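Local coordinates for porin (Rhodobacter blasticus, PDB 3PRN), which forms homotrimeric channels in the outer membrane through which small hydrophilic solutes of up to about 0.6 kDa diffuse passively, at residues A[3-8]-A[32-37]; A[47-52]-A[69-74]; A[78-83]-A[131-136]. The protein carries 1 engineered substitution. All coordinates share one frame; numbering follows the deposited sequence. Where two conformers were deposited one is given.

Contact 1 of 3, residues A[3-8]-A[32-37]; sequences SLNGYG and RINIVG
Ser3, Asn5 and Tyr7 pair with Val36, Asn34 and Arg32 through two backbone hydrogen bonds each, and the non-hydrogen-bonded pairs Leu4–Ile35 and Gly6–Ile33 lie between them. This is the first hairpin of the 16-stranded porin barrel: the segments run antiparallel, with axes 4.6 Å apart at closest and directions 164° apart. The backbones draw close at Gly6, whose CA is 3.0 Å from Arg32 O; any CB there would run into that oxygen.

Leu4, Ile33 and Ile35 occupy the apolar face. The Leu4 and Ile35 side chains run alongside each other, Leu4 CD2 4.0 Å from Ile35 CG2. This face belongs to the trimer interface, since Leu4 also packs on Ile2 of one neighbouring subunit and Leu4 of the other.

The other face is mostly polar. Asn34 ND2 gives Asn5 OD1 a 3.0 Å hydrogen bond that is nearly straight, 174° at the hydrogen. The acceptor lies in the plane of the Asn34 amide, whereas the donor is tilted 32° from the carbonyl plane of the Asn5 side chain. Asn34 OD1 accepts from Arg52 on the next strand, so both ends of this amide are engaged and its rotation is fixed. Next to it, Arg32 CB sits over the centre of the Tyr7 ring, 4.2 Å from the centroid, in a CH-pi contact. The Arg32 chain then bends at chi3, and its guanidinium receives Tyr7 OH over one face, 3.6 Å from Arg32 CZ. That approach is packing; the hydroxyl is hydrogen-bonded to Arg30, and Arg32 NE to Gln54.

At the Ser3 end, one water lies 2.9 Å from Ser3 OG and donates a hydrogen bond to Val36 O.

Contact 2 of 3, residues A[47-52]-A[69-74]; sequences FGAKLR and AQFWTS
Gly48 and Trp72 exchange two backbone hydrogen bonds, as do Lys50 and Gln70, the longest of the four being Gln70 N to Lys50 O at 3.2 Å. The strand axes approach to 4.7 Å and run 157° apart, and Phe47–Thr73 and Ala49–Phe71 form the non-hydrogen-bonded pairs.

The main aromatic contact is a CH-pi interaction. Trp72 CG sits between the backbone N and the carbonyl carbon (chi1 69°). The indole lies over strand 46-56 at Gly48. Gly48 CA is 3.7 Å from the six-membered ring centroid, 19° off the normal, while Ala49 N lies above the same face toward the rim. A CB at Gly48 would clash with Trp72 CZ2. Lys50 CB meets the ring edge in plane, 3.8 Å from Trp72 CZ3. An alanine in place of Trp72 lacks the indole, which would probably open a gap over Gly48 CA and leave Lys50 CB without its partner at the ring edge.

Within the porin barrel, strand 46-56 here meets strand 70-75, whose other neighbour is strand 78-83. The apolar contacts lie on the face packing against a neighbouring subunit: Ala49 CB is 3.9 Å from Phe71 CD2 and, in the conformer given, Thr73 CG2 3.5 Å from Phe47 CD2. Phe287 of that subunit meets the Phe47 ring.

On the face of Trp72, Lys50 and Gln70 run alongside each other, Lys50 CE 4.1 Å from Gln70 NE2, which is hydrogen-bonded to Asn84 O.

Contact 3 of 3, residues A[78-83]-A[131-136]; sequences VTVSVG and NGIAVT
Strands 78-83 and 131-138 of the barrel meet here, Thr79, Ser81 and Gly83 facing Thr136, Ala134 and Gly132, and the 47 residues between the segments form a long excursion with one short helix, 88-91. Its place between the fifth and sixth strands is consistent with the loop that, in general porins, folds into the channel and forms the pore eyelet.

The strands are almost exactly antiparallel, at 174°, with axes 4.6 Å apart at closest. Each of the three facing pairs makes two backbone hydrogen bonds, the shortest being Ala134 N to Ser81 O at 2.8 Å. Gly83 takes a positive phi of 97°, and a CB there would collide with the carbonyl oxygen of Val82. Asn131 CG is anti to its backbone N, and the amide, turned about chi2 (78°), brings OD1 to 3.4 Å from Gly83 CA, a packing contact at the C-terminal end of strand 78-83.

On the face of Thr79, Ser81 and Ala134, side chains are small. Ser81 OG reaches Ala134 CB at 3.4 Å. Thr136 OG1 comes alongside Thr79, 3.6 Å from Thr79 CB, while Thr79 OG1 is hydrogen-bonded to Ser74 OG rather than to Thr136.

The other face is branched and aliphatic. Val80 CG2 stands 4.3 Å from Val135 CG2, and Val78 CG1 is 4.4 Å from Val135 CG1, a loose apolar row on the barrel surface. Farther along it, Ile133 touches a bound detergent molecule, and Val82 and Asn131 pack on Ile27 of a neighbouring subunit.

Strand 70-75 adjoins the far edge of 78-83, where Val80 and Val82 bond through their backbones to Thr73 and Phe71; strand 142-150 adjoins that of 131-138, paired through Asn131, Ile133 and Val135.

How the contacts relate
From the N terminus the three contacts follow in series, none enclosing or crossing another. Contact 1 closes a loop of 23 residues, contact 2 one of 16, and contact 3 the longest, 47. Together they span the first six strands of the barrel. Contacts 1 and 2 are joined where strand 25-39 adjoins 46-56: Ile35 N lies 2.8 Å from Leu51 O, probably hydrogen-bonded, and Val36 CG1 packs on Trp72 CH2. Contacts 2 and 3 meet likewise between strands 70-75 and 78-83, with Trp72 CB packing 3.4 Å from Val80 O. Contacts 1 and 3 do not touch, their nearest atoms being about 11 Å apart, but all three contacts reach the same neighbouring subunit.

Contact 1 of 3, residues A[3-8]-A[32-37]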
loop_
_atom_site.group_PDB
_atom_site.type_symbol
_atom_site.label_atom_id
_atom_site.label_comp_id
_atom_site.label_asym_id
_atom_site.label_seq_id
_atom_site.Cartn_x
_atom_site.Cartn_y
_atom_site.Cartn_z
ATOM N N SER A 3 12.461 0.521 7.723
ATOM C CA SER A 3 11.994 1.697 8.476
ATOM C C SER A 3 10.982 2.504 7.643
ATOM O O SER A 3 10.932 2.421 6.408
ATOM C CB SER A 3 13.079 2.602 8.995
ATOM O OG SER A 3 14.138 2.648 8.112
ATOM N N LEU A 4 10.128 3.202 8.402
ATOM C CA LEU A 4 9.100 4.002 7.794
ATOM C C LEU A 4 9.363 5.444 8.208
ATOM O O LEU A 4 9.634 5.683 9.395
ATOM C CB LEU A 4 7.686 3.631 8.133
ATOM C CG LEU A 4 7.080 2.240 8.065
ATOM C CD1 LEU A 4 5.558 2.423 7.713
ATOM C CD2 LEU A 4 7.608 1.363 7.001
ATOM N N ASN A 5 9.216 6.385 7.297
ATOM C CA ASN A 5 9.292 7.790 7.653
ATOM C C ASN A 5 8.365 8.564 6.705
ATOM O O ASN A 5 8.007 7.991 5.671
ATOM C CB ASN A 5 10.729 8.343 7.648
ATOM C CG ASN A 5 11.331 8.355 6.242
ATOM O OD1 ASN A 5 11.028 9.245 5.450
ATOM N ND2 ASN A 5 12.170 7.404 5.873
ATOM N N GLY A 6 8.139 9.830 6.960
ATOM C CA GLY A 6 7.322 10.594 6.032
ATOM C C GLY A 6 6.957 11.931 6.605
ATOM O O GLY A 6 7.518 12.364 7.614
ATOM N N TYR A 7 5.922 12.534 6.012
ATOM C CA TYR A 7 5.445 13.838 6.448
ATOM C C TYR A 7 3.996 14.029 6.014
ATOM O O TYR A 7 3.488 13.349 5.119
ATOM C CB TYR A 7 6.293 14.975 5.898
ATOM C CG TYR A 7 6.259 15.314 4.432
ATOM C CD1 TYR A 7 5.164 15.943 3.861
ATOM C CD2 TYR A 7 7.355 14.992 3.631
ATOM C CE1 TYR A 7 5.157 16.249 2.493
ATOM C CE2 TYR A 7 7.385 15.292 2.272
ATOM C CZ TYR A 7 6.281 15.922 1.721
ATOM O OH TYR A 7 6.285 16.244 0.377
ATOM N N GLY A 8 3.303 14.895 6.769
ATOM C CA GLY A 8 1.975 15.299 6.372
ATOM C C GLY A 8 2.071 16.859 6.237
ATOM O O GLY A 8 2.931 17.477 6.884
ATOM N N ARG A 32 2.897 11.752 2.762
ATOM C CA ARG A 32 3.946 10.972 2.128
ATOM C C ARG A 32 4.498 9.946 3.144
ATOM O O ARG A 32 4.910 10.311 4.272
ATOM C CB ARG A 32 5.118 11.862 1.620
ATOM C CG ARG A 32 6.270 10.986 1.075
ATOM C CD ARG A 32 7.466 11.915 0.694
ATOM N NE ARG A 32 7.156 12.580 -0.571
ATOM C CZ ARG A 32 7.938 13.452 -1.210
ATOM N NH1 ARG A 32 9.148 13.789 -0.722
ATOM N NH2 ARG A 32 7.515 13.983 -2.363
ATOM N N ILE A 33 4.530 8.662 2.745
ATOM C CA ILE A 33 5.150 7.632 3.543
ATOM C C ILE A 33 6.258 6.971 2.731
ATOM O O ILE A 33 5.972 6.490 1.628
ATOM C CB ILE A 33 4.137 6.538 3.962
ATOM C CG1 ILE A 33 3.086 7.076 4.934
ATOM C CG2 ILE A 33 4.799 5.353 4.669
ATOM C CD1 ILE A 33 1.776 6.300 4.884
ATOM N N ASN A 34 7.468 6.876 3.278
ATOM C CA ASN A 34 8.558 6.177 2.594
ATOM C C ASN A 34 8.807 4.846 3.357
ATOM O O ASN A 34 8.891 4.846 4.612
ATOM C CB ASN A 34 9.844 6.996 2.631
ATOM C CG ASN A 34 9.730 8.337 1.908
ATOM O OD1 ASN A 34 9.370 8.385 0.728
ATOM N ND2 ASN A 34 10.068 9.398 2.628
ATOM N N ILE A 35 8.959 3.781 2.613
ATOM C CA ILE A 35 9.240 2.474 3.237
ATOM C C ILE A 35 10.639 2.121 2.727
ATOM O O ILE A 35 10.829 2.031 1.503
ATOM C CB ILE A 35 8.218 1.450 2.744
ATOM C CG1 ILE A 35 6.815 1.998 3.057
ATOM C CG2 ILE A 35 8.503 0.095 3.358
ATOM C CD1 ILE A 35 5.769 1.002 2.616
ATOM N N VAL A 36 11.576 1.974 3.648
ATOM C CA VAL A 36 12.960 1.688 3.253
ATOM C C VAL A 36 13.455 0.401 3.881
ATOM O O VAL A 36 13.376 0.210 5.105
ATOM C CB VAL A 36 13.822 2.874 3.783
ATOM C CG1 VAL A 36 15.295 2.673 3.408
ATOM C CG2 VAL A 36 13.293 4.168 3.184
ATOM N N GLY A 37 13.922 -0.551 3.084
ATOM C CA GLY A 37 14.452 -1.818 3.608
ATOM C C GLY A 37 15.987 -1.727 3.395
ATOM O O GLY A 37 16.435 -1.323 2.299
HETATM O O HOH W 1 15.763 0.543 6.895
#

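Contact 2 of 3, residues A[47-52]-A[69-74]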
loop_
_atom_site.group_PDB
_atom_site.type_symbol
_atom_site.label_atom_id
_atom_site.label_comp_id
_atom_site.label_asym_id
_atom_site.label_seq_id
_atom_site.Cartn_x
_atom_site.Cartn_y
_atom_site.Cartn_z
ATOM N N PHE A 47 23.038 -2.522 1.288
ATOM C CA PHE A 47 22.058 -2.722 0.241
ATOM C C PHE A 47 20.731 -2.116 0.735
ATOM O O PHE A 47 20.416 -2.228 1.917
ATOM C CB PHE A 47 21.796 -4.168 -0.162
ATOM C CG PHE A 47 23.043 -4.819 -0.726
ATOM C CD1 PHE A 47 24.014 -5.300 0.132
ATOM C CD2 PHE A 47 23.215 -4.923 -2.109
ATOM C CE1 PHE A 47 25.166 -5.893 -0.405
ATOM C CE2 PHE A 47 24.339 -5.529 -2.627
ATOM C CZ PHE A 47 25.326 -6.008 -1.765
ATOM N N GLY A 48 20.011 -1.454 -0.156
ATOM C CA GLY A 48 18.742 -0.859 0.242
ATOM C C GLY A 48 17.725 -0.888 -0.892
ATOM O O GLY A 48 18.011 -0.998 -2.095
ATOM N N ALA A 49 16.463 -0.760 -0.478
ATOM C CA ALA A 49 15.353 -0.722 -1.421
ATOM C C ALA A 49 14.357 0.301 -0.848
ATOM O O ALA A 49 14.255 0.413 0.386
ATOM C CB ALA A 49 14.706 -2.045 -1.736
ATOM N N LYS A 50 13.687 1.090 -1.686
ATOM C CA LYS A 50 12.692 1.990 -1.154
ATOM C C LYS A 50 11.437 2.027 -2.037
ATOM O O LYS A 50 11.474 1.892 -3.274
ATOM C CB LYS A 50 13.286 3.348 -0.960
ATOM C CG LYS A 50 12.762 4.475 -1.841
ATOM C CD LYS A 50 13.038 5.856 -1.211
ATOM C CE LYS A 50 13.598 6.885 -2.196
ATOM N NZ LYS A 50 14.014 8.143 -1.552
ATOM N N LEU A 51 10.340 2.222 -1.328
ATOM C CA LEU A 51 9.029 2.341 -1.950
ATOM C C LEU A 51 8.386 3.619 -1.344
ATOM O O LEU A 51 8.572 3.876 -0.126
ATOM C CB LEU A 51 8.171 1.128 -1.659
ATOM C CG LEU A 51 6.856 1.005 -2.396
ATOM C CD1 LEU A 51 7.076 0.741 -3.880
ATOM C CD2 LEU A 51 6.008 -0.112 -1.813
ATOM N N ARG A 52 7.605 4.361 -2.112
ATOM C CA ARG A 52 6.872 5.516 -1.588
ATOM C C ARG A 52 5.352 5.351 -1.789
ATOM O O ARG A 52 4.877 4.852 -2.842
ATOM C CB ARG A 52 7.309 6.803 -2.321
ATOM C CG ARG A 52 6.604 8.085 -1.917
ATOM C CD ARG A 52 7.365 9.326 -2.421
ATOM N NE ARG A 52 8.689 9.420 -1.685
ATOM C CZ ARG A 52 9.592 10.346 -2.004
ATOM N NH1 ARG A 52 9.354 11.244 -3.006
ATOM N NH2 ARG A 52 10.726 10.456 -1.335
ATOM N N ALA A 69 9.858 0.657 -7.547
ATOM C CA ALA A 69 10.929 0.550 -6.575
ATOM C C ALA A 69 12.249 1.146 -7.056
ATOM O O ALA A 69 12.511 1.250 -8.261
ATOM C CB ALA A 69 11.255 -0.966 -6.326
ATOM N N GLN A 70 13.034 1.504 -6.065
ATOM C CA GLN A 70 14.402 1.986 -6.244
ATOM C C GLN A 70 15.298 1.040 -5.409
ATOM O O GLN A 70 14.924 0.736 -4.251
ATOM C CB GLN A 70 14.540 3.427 -5.761
ATOM C CG GLN A 70 15.968 3.952 -5.917
ATOM C CD GLN A 70 16.197 5.294 -5.228
ATOM O OE1 GLN A 70 16.875 5.349 -4.205
ATOM N NE2 GLN A 70 15.670 6.392 -5.736
ATOM N N PHE A 71 16.458 0.635 -5.899
ATOM C CA PHE A 71 17.407 -0.214 -5.241
ATOM C C PHE A 71 18.784 0.473 -5.230
ATOM O O PHE A 71 19.139 1.139 -6.192
ATOM C CB PHE A 71 17.607 -1.588 -5.909
ATOM C CG PHE A 71 16.299 -2.275 -6.214
ATOM C CD1 PHE A 71 15.614 -1.969 -7.370
ATOM C CD2 PHE A 71 15.743 -3.168 -5.305
ATOM C CE1 PHE A 71 14.364 -2.556 -7.667
ATOM C CE2 PHE A 71 14.520 -3.800 -5.628
ATOM C CZ PHE A 71 13.838 -3.480 -6.798
ATOM N N TRP A 72 19.558 0.286 -4.174
ATOM C CA TRP A 72 20.909 0.858 -4.182
ATOM C C TRP A 72 21.886 -0.040 -3.441
ATOM O O TRP A 72 21.518 -0.891 -2.638
ATOM C CB TRP A 72 20.921 2.254 -3.596
ATOM C CG TRP A 72 20.657 2.334 -2.118
ATOM C CD1 TRP A 72 21.583 2.210 -1.081
ATOM C CD2 TRP A 72 19.388 2.566 -1.486
ATOM N NE1 TRP A 72 20.951 2.341 0.129
ATOM C CE2 TRP A 72 19.604 2.561 -0.092
ATOM C CE3 TRP A 72 18.094 2.757 -1.992
ATOM C CZ2 TRP A 72 18.585 2.758 0.825
ATOM C CZ3 TRP A 72 17.072 2.950 -1.063
ATOM C CH2 TRP A 72 17.323 2.947 0.326
ATOM N N THR A 73 23.186 0.225 -3.725
ATOM C CA THR A 73 24.283 -0.425 -3.042
ATOM C C THR A 73 25.302 0.702 -2.743
ATOM O O THR A 73 25.543 1.492 -3.694
ATOM C CB THR A 73 24.991 -1.522 -3.837
ATOM O OG1 THR A 73 25.791 -0.916 -4.869
ATOM C CG2 THR A 73 23.976 -2.431 -4.519
ATOM N N SER A 74 25.722 0.837 -1.511
ATOM C CA SER A 74 26.643 1.854 -1.080
ATOM C C SER A 74 27.891 1.244 -0.460
ATOM O O SER A 74 27.816 0.251 0.279
ATOM C CB SER A 74 26.185 2.760 0.082
ATOM O OG SER A 74 25.099 3.569 -0.341
#

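Contact 3 of 3, residues A[78-83]-A[131-136]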
loop_
_atom_site.group_PDB
_atom_site.type_symbol
_atom_site.label_atom_id
_atom_site.label_comp_id
_atom_site.label_asym_id
_atom_site.label_seq_id
_atom_site.Cartn_x
_atom_site.Cartn_y
_atom_site.Cartn_z
ATOM N N VAL A 78 30.525 5.841 -2.220
ATOM C CA VAL A 78 29.978 5.655 -3.557
ATOM C C VAL A 78 28.608 4.955 -3.445
ATOM O O VAL A 78 28.467 3.962 -2.726
ATOM C CB VAL A 78 30.890 4.772 -4.429
ATOM C CG1 VAL A 78 30.294 4.585 -5.809
ATOM C CG2 VAL A 78 32.281 5.406 -4.553
ATOM N N THR A 79 27.626 5.438 -4.161
ATOM C CA THR A 79 26.294 4.806 -4.170
ATOM C C THR A 79 25.871 4.551 -5.609
ATOM O O THR A 79 25.986 5.415 -6.489
ATOM C CB THR A 79 25.258 5.597 -3.413
ATOM O OG1 THR A 79 25.614 5.776 -2.045
ATOM C CG2 THR A 79 23.874 4.895 -3.416
ATOM N N VAL A 80 25.472 3.301 -5.889
ATOM C CA VAL A 80 24.968 2.951 -7.194
ATOM C C VAL A 80 23.481 2.606 -6.988
ATOM O O VAL A 80 23.195 1.828 -6.073
ATOM C CB VAL A 80 25.696 1.790 -7.834
ATOM C CG1 VAL A 80 25.142 1.517 -9.236
ATOM C CG2 VAL A 80 27.191 2.075 -8.007
ATOM N N SER A 81 22.600 3.179 -7.751
ATOM C CA SER A 81 21.166 2.973 -7.656
ATOM C C SER A 81 20.597 2.576 -8.998
ATOM O O SER A 81 21.096 2.899 -10.074
ATOM C CB SER A 81 20.425 4.154 -7.015
ATOM O OG SER A 81 20.679 5.301 -7.767
ATOM N N VAL A 82 19.537 1.749 -8.931
ATOM C CA VAL A 82 18.896 1.213 -10.116
ATOM C C VAL A 82 17.375 1.269 -9.998
ATOM O O VAL A 82 16.851 1.198 -8.827
ATOM C CB VAL A 82 19.351 -0.242 -10.363
ATOM C CG1 VAL A 82 19.185 -1.141 -9.151
ATOM C CG2 VAL A 82 18.642 -0.868 -11.545
ATOM N N GLY A 83 16.689 1.380 -11.122
ATOM C CA GLY A 83 15.233 1.388 -11.133
ATOM C C GLY A 83 14.663 2.778 -11.176
ATOM O O GLY A 83 14.955 3.554 -12.087
ATOM N N ASN A 131 13.495 2.526 -16.628
ATOM C CA ASN A 131 14.576 2.052 -15.765
ATOM C C ASN A 131 15.805 2.940 -15.848
ATOM O O ASN A 131 16.268 3.303 -16.941
ATOM C CB ASN A 131 14.935 0.599 -16.135
ATOM C CG ASN A 131 15.822 -0.016 -15.073
ATOM O OD1 ASN A 131 15.296 -0.410 -14.031
ATOM N ND2 ASN A 131 17.127 -0.082 -15.312
ATOM N N GLY A 132 16.315 3.350 -14.690
ATOM C CA GLY A 132 17.489 4.200 -14.661
ATOM C C GLY A 132 18.605 3.552 -13.856
ATOM O O GLY A 132 18.394 2.576 -13.102
ATOM N N ILE A 133 19.808 4.099 -14.036
ATOM C CA ILE A 133 20.972 3.727 -13.234
ATOM C C ILE A 133 21.564 5.059 -12.751
ATOM O O ILE A 133 21.628 6.025 -13.541
ATOM C CB ILE A 133 22.027 2.956 -14.018
ATOM C CG1 ILE A 133 21.396 1.831 -14.829
ATOM C CG2 ILE A 133 23.142 2.456 -13.116
ATOM C CD1 ILE A 133 22.318 1.181 -15.856
ATOM N N ALA A 134 21.939 5.195 -11.506
ATOM C CA ALA A 134 22.546 6.468 -11.106
ATOM C C ALA A 134 23.798 6.118 -10.261
ATOM O O ALA A 134 23.853 5.032 -9.672
ATOM C CB ALA A 134 21.596 7.358 -10.330
ATOM N N VAL A 135 24.737 7.045 -10.261
ATOM C CA VAL A 135 25.933 6.831 -9.441
ATOM C C VAL A 135 26.225 8.148 -8.761
ATOM O O VAL A 135 26.220 9.193 -9.460
ATOM C CB VAL A 135 27.127 6.433 -10.318
ATOM C CG1 VAL A 135 28.379 6.336 -9.414
ATOM C CG2 VAL A 135 26.867 5.137 -11.035
ATOM N N THR A 136 26.423 8.154 -7.440
ATOM C CA THR A 136 26.818 9.329 -6.722
ATOM C C THR A 136 28.103 9.028 -5.897
ATOM O O THR A 136 28.334 7.927 -5.397
ATOM C CB THR A 136 25.783 9.918 -5.758
ATOM O OG1 THR A 136 25.579 8.962 -4.698
ATOM C CG2 THR A 136 24.430 10.056 -6.455
#